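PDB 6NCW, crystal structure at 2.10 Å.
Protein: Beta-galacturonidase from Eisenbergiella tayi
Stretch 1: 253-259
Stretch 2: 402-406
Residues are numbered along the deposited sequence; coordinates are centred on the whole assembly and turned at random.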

ATOM      1  N   PHE A 253      29.607  26.848  25.475  1.00 21.54           N
ATOM      2  CA  PHE A 253      29.631  27.188  26.900  1.00 26.63           C
ATOM      3  C   PHE A 253      28.227  26.973  27.461  1.00 24.54           C
ATOM      4  O   PHE A 253      27.354  27.835  27.332  1.00 25.09           O
ATOM      5  CB  PHE A 253      30.106  28.630  27.112  1.00 26.97           C
ATOM      6  CG  PHE A 253      31.605  28.821  26.948  1.00 28.87           C
ATOM      7  CD1 PHE A 253      32.443  28.864  28.057  1.00 29.80           C
ATOM      8  CD2 PHE A 253      32.174  28.968  25.683  1.00 29.25           C
ATOM      9  CE1 PHE A 253      33.824  29.037  27.909  1.00 31.20           C
ATOM     10  CE2 PHE A 253      33.552  29.134  25.528  1.00 26.99           C
ATOM     11  CZ  PHE A 253      34.375  29.168  26.644  1.00 31.20           C
ATOM     12  N   ARG A 254      27.993  25.810  28.064  1.00 27.03           N
ATOM     13  CA  ARG A 254      26.740  25.551  28.756  1.00 26.04           C
ATOM     14  C   ARG A 254      27.019  24.692  29.976  1.00 27.01           C
ATOM     15  O   ARG A 254      27.968  23.907  29.997  1.00 27.00           O
ATOM     16  CB  ARG A 254      25.703  24.859  27.847  1.00 29.34           C
ATOM     17  CG  ARG A 254      26.188  23.557  27.187  1.00 29.42           C
ATOM     18  CD  ARG A 254      25.704  22.377  27.960  1.00 28.69           C
ATOM     19  NE  ARG A 254      26.261  21.103  27.514  1.00 27.08           N
ATOM     20  CZ  ARG A 254      27.262  20.473  28.116  1.00 30.08           C
ATOM     21  NH1 ARG A 254      27.852  21.011  29.176  1.00 29.27           N
ATOM     22  NH2 ARG A 254      27.668  19.297  27.664  1.00 27.71           N
ATOM     23  N   GLU A 255      26.168  24.831  30.983  1.00 25.45           N
ATOM     24  CA  GLU A 255      26.244  24.015  32.184  1.00 29.89           C
ATOM     25  C   GLU A 255      25.080  23.033  32.203  1.00 28.31           C
ATOM     26  O   GLU A 255      23.936  23.412  31.936  1.00 28.09           O
ATOM     27  CB  GLU A 255      26.215  24.884  33.445  1.00 24.43           C
ATOM     28  CG  GLU A 255      26.346  24.091  34.724  1.00 30.18           C
ATOM     29  CD  GLU A 255      26.207  24.970  35.978  1.00 37.77           C
ATOM     30  OE1 GLU A 255      27.242  25.220  36.638  1.00 36.46           O
ATOM     31  OE2 GLU A 255      25.071  25.420  36.289  1.00 33.64           O
ATOM     32  N   ILE A 256      25.368  21.781  32.531  1.00 27.83           N
ATOM     33  CA  ILE A 256      24.331  20.787  32.741  1.00 26.15           C
ATOM     34  C   ILE A 256      24.556  20.194  34.123  1.00 29.21           C
ATOM     35  O   ILE A 256      25.644  19.689  34.418  1.00 29.05           O
ATOM     36  CB  ILE A 256      24.325  19.700  31.650  1.00 22.07           C
ATOM     37  CG1 ILE A 256      23.209  18.705  31.921  1.00 21.94           C
ATOM     38  CG2 ILE A 256      25.647  18.960  31.573  1.00 32.51           C
ATOM     39  CD1 ILE A 256      21.859  19.273  31.624  1.00 23.94           C
ATOM     40  N   ARG A 257      23.555  20.307  34.989  1.00 30.00           N
ATOM     41  CA  ARG A 257      23.643  19.700  36.309  1.00 30.40           C
ATOM     42  C   ARG A 257      22.236  19.360  36.771  1.00 30.86           C
ATOM     43  O   ARG A 257      21.251  19.881  36.242  1.00 29.08           O
ATOM     44  CB  ARG A 257      24.359  20.618  37.319  1.00 30.51           C
ATOM     45  CG  ARG A 257      23.794  22.010  37.421  1.00 31.22           C
ATOM     46  CD  ARG A 257      24.536  22.895  38.446  1.00 31.27           C
ATOM     47  NE  ARG A 257      23.854  24.183  38.565  1.00 30.88           N
ATOM     48  CZ  ARG A 257      22.984  24.490  39.527  1.00 34.82           C
ATOM     49  NH1 ARG A 257      22.701  23.610  40.487  1.00 30.10           N
ATOM     50  NH2 ARG A 257      22.399  25.685  39.531  1.00 34.26           N
ATOM     51  N   THR A 258      22.148  18.464  37.751  1.00 28.84           N
ATOM     52  CA  THR A 258      20.886  18.173  38.408  1.00 29.34           C
ATOM     53  C   THR A 258      20.871  18.812  39.787  1.00 34.92           C
ATOM     54  O   THR A 258      21.905  18.934  40.453  1.00 28.37           O
ATOM     55  CB  THR A 258      20.638  16.668  38.542  1.00 28.17           C
ATOM     56  OG1 THR A 258      21.666  16.084  39.355  1.00 29.96           O
ATOM     57  CG2 THR A 258      20.642  16.005  37.181  1.00 24.93           C
ATOM     58  N   GLU A 259      19.678  19.220  40.203  1.00 28.99           N
ATOM     59  CA  GLU A 259      19.463  19.796  41.522  1.00 31.56           C
ATOM     60  C   GLU A 259      18.072  19.356  41.950  1.00 28.97           C
ATOM     61  O   GLU A 259      17.078  19.777  41.347  1.00 34.02           O
ATOM     62  CB  GLU A 259      19.588  21.317  41.475  1.00 28.82           C
ATOM     63  CG  GLU A 259      19.381  22.021  42.788  1.00 30.61           C
ATOM     64  CD  GLU A 259      19.669  23.507  42.673  1.00 42.00           C
ATOM     65  OE1 GLU A 259      20.863  23.898  42.719  1.00 45.22           O
ATOM     66  OE2 GLU A 259      18.702  24.285  42.513  1.00 46.21           O
ATOM     67  N   PRO A 402      33.636  13.797  34.818  1.00 33.57           N
ATOM     68  CA  PRO A 402      33.045  13.954  36.150  1.00 28.07           C
ATOM     69  C   PRO A 402      31.894  14.948  36.225  1.00 34.38           C
ATOM     70  O   PRO A 402      31.315  15.107  37.305  1.00 37.71           O
ATOM     71  CB  PRO A 402      34.241  14.421  36.996  1.00 34.73           C
ATOM     72  CG  PRO A 402      35.156  15.092  36.029  1.00 36.81           C
ATOM     73  CD  PRO A 402      35.003  14.353  34.732  1.00 32.40           C
ATOM     74  N   TYR A 403      31.506  15.591  35.124  1.00 30.59           N
ATOM     75  CA  TYR A 403      30.571  16.707  35.180  1.00 31.03           C
ATOM     76  C   TYR A 403      29.177  16.394  34.641  1.00 38.77           C
ATOM     77  O   TYR A 403      28.184  16.761  35.282  1.00 40.28           O
ATOM     78  CB  TYR A 403      31.176  17.908  34.440  1.00 36.06           C
ATOM     79  CG  TYR A 403      32.556  18.247  34.984  1.00 38.01           C
ATOM     80  CD1 TYR A 403      33.705  18.064  34.218  1.00 36.96           C
ATOM     81  CD2 TYR A 403      32.707  18.700  36.290  1.00 38.42           C
ATOM     82  CE1 TYR A 403      34.969  18.359  34.737  1.00 37.75           C
ATOM     83  CE2 TYR A 403      33.961  18.994  36.817  1.00 35.25           C
ATOM     84  CZ  TYR A 403      35.085  18.823  36.046  1.00 37.41           C
ATOM     85  OH  TYR A 403      36.323  19.120  36.593  1.00 37.73           O
ATOM     86  N   ARG A 404      29.054  15.701  33.505  1.00 32.56           N
ATOM     87  CA  ARG A 404      27.731  15.411  32.961  1.00 29.35           C
ATOM     88  C   ARG A 404      26.978  14.398  33.822  1.00 25.66           C
ATOM     89  O   ARG A 404      27.571  13.467  34.375  1.00 27.60           O
ATOM     90  CB  ARG A 404      27.829  14.864  31.543  1.00 28.43           C
ATOM     91  CG  ARG A 404      28.126  15.871  30.450  1.00 27.66           C
ATOM     92  CD  ARG A 404      28.282  15.109  29.153  1.00 25.94           C
ATOM     93  NE  ARG A 404      28.413  15.930  27.961  1.00 22.15           N
ATOM     94  CZ  ARG A 404      29.575  16.213  27.373  1.00 24.33           C
ATOM     95  NH1 ARG A 404      30.714  15.754  27.891  1.00 19.89           N
ATOM     96  NH2 ARG A 404      29.594  16.938  26.258  1.00 19.40           N
ATOM     97  N   PRO A 405      25.661  14.535  33.921  1.00 24.04           N
ATOM     98  CA  PRO A 405      24.862  13.512  34.606  1.00 24.38           C
ATOM     99  C   PRO A 405      24.856  12.195  33.837  1.00 24.59           C
ATOM    100  O   PRO A 405      25.166  12.132  32.645  1.00 24.13           O
ATOM    101  CB  PRO A 405      23.460  14.131  34.654  1.00 24.49           C
ATOM    102  CG  PRO A 405      23.426  15.071  33.521  1.00 26.71           C
ATOM    103  CD  PRO A 405      24.830  15.633  33.405  1.00 23.83           C
ATOM    104  N   ARG A 406      24.505  11.128  34.549  1.00 20.85           N
ATOM    105  CA  ARG A 406      24.437   9.787  33.986  1.00 23.91           C
ATOM    106  C   ARG A 406      23.080   9.172  34.283  1.00 23.90           C
ATOM    107  O   ARG A 406      22.397   9.561  35.237  1.00 23.31           O
ATOM    108  CB  ARG A 406      25.522   8.870  34.558  1.00 22.55           C
ATOM    109  CG  ARG A 406      26.916   9.477  34.551  1.00 27.69           C
ATOM    110  CD  ARG A 406      27.821   8.780  35.590  1.00 25.70           C
ATOM    111  NE  ARG A 406      27.454   9.166  36.946  1.00 25.39           N
ATOM    112  CZ  ARG A 406      28.015   8.680  38.046  1.00 27.03           C
ATOM    113  NH1 ARG A 406      28.992   7.787  37.963  1.00 28.26           N
ATOM    114  NH2 ARG A 406      27.606   9.097  39.231  1.00 26.13           N
TER

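The contact between 253-259 and 402-406 is a small, mainly apolar packing of a strand and the residues leading into it against an irregular segment, with two arginine ends lying close together beside it and no hydrogen bond or salt bridge joining the two stretches. It illustrates a general principle: segments distant in sequence, here with touching residues at least 147 positions apart, can lie side by side through apolar packing, without a hydrogen bond between them, while the arginine ends nearby have hydrogen bonds to other partners.

The centre of the example is Ile256, the first residue of the strand 256-259. Its CA-to-CB bond points toward the other stretch, as does that of Pro405, and the two buried side chains meet with Ile256 CG1 3.8 Å from Pro405 CD, a normal van der Waals separation. Proline suits this role because its ring is a compact hydrocarbon surface with little freedom to move away; here it has the C-gamma endo pucker. Ile256 and Pro405 are also the residues most covered by the opposing stretch, at 57 and 60 Å² respectively, out of a total of 235 Å² summed over both sides.

A beta-branched side chain can offer its neighbours more than one carbon surface, and Ile256 does so. Ile256 CG2 lies 3.9 Å from Pro405 CD as well as 4.1 Å from Arg404 CG, so this methyl touches both residues, and the aliphatic part of the arginine extends the apolar surface. Two residues along the strand, Thr258 adds a lighter contact, its CG2 being 4.2 Å from CB of Pro405. Its CA-to-CB bond runs sideways, yet the methyl group still reaches the proline ring.

The backbones come near one another without pairing. The CA atoms of Ile256 and Arg404 are 6.4 Å apart, and the carbonyl oxygens Ile256 O and Tyr403 O approach to 4.0 Å; two acceptors cannot bond to each other.

The most instructive feature is the meeting of Arg254 and Arg404. Both CA-to-CB bonds point sideways, but both side chains end nearer the opposing stretch, bringing Arg254 NH2 to 3.4 Å from Arg404 NH2. Arg404 NH2 lies at the edge of the Arg254 guanidinium, near its plane. Because both groups are donors and carry like charge, proximity alone supplies no attraction of the hydrogen-bonding kind. Both of these nitrogens are, however, hydrogen-bonded elsewhere in the structure, so neither depends on the other for a partner.

Arg257 shows the contrasting case. Its CA-to-CB bond points away from the other stretch, and its guanidinium forms salt bridges within its own segment: Arg257 NE donates to Glu255 OE2 at 2.9 Å, and Arg257 NH1 to Glu259 OE1, also at 2.9 Å. Charge pairing thus links alternate residues along the chain, while apolar packing dominates across the gap.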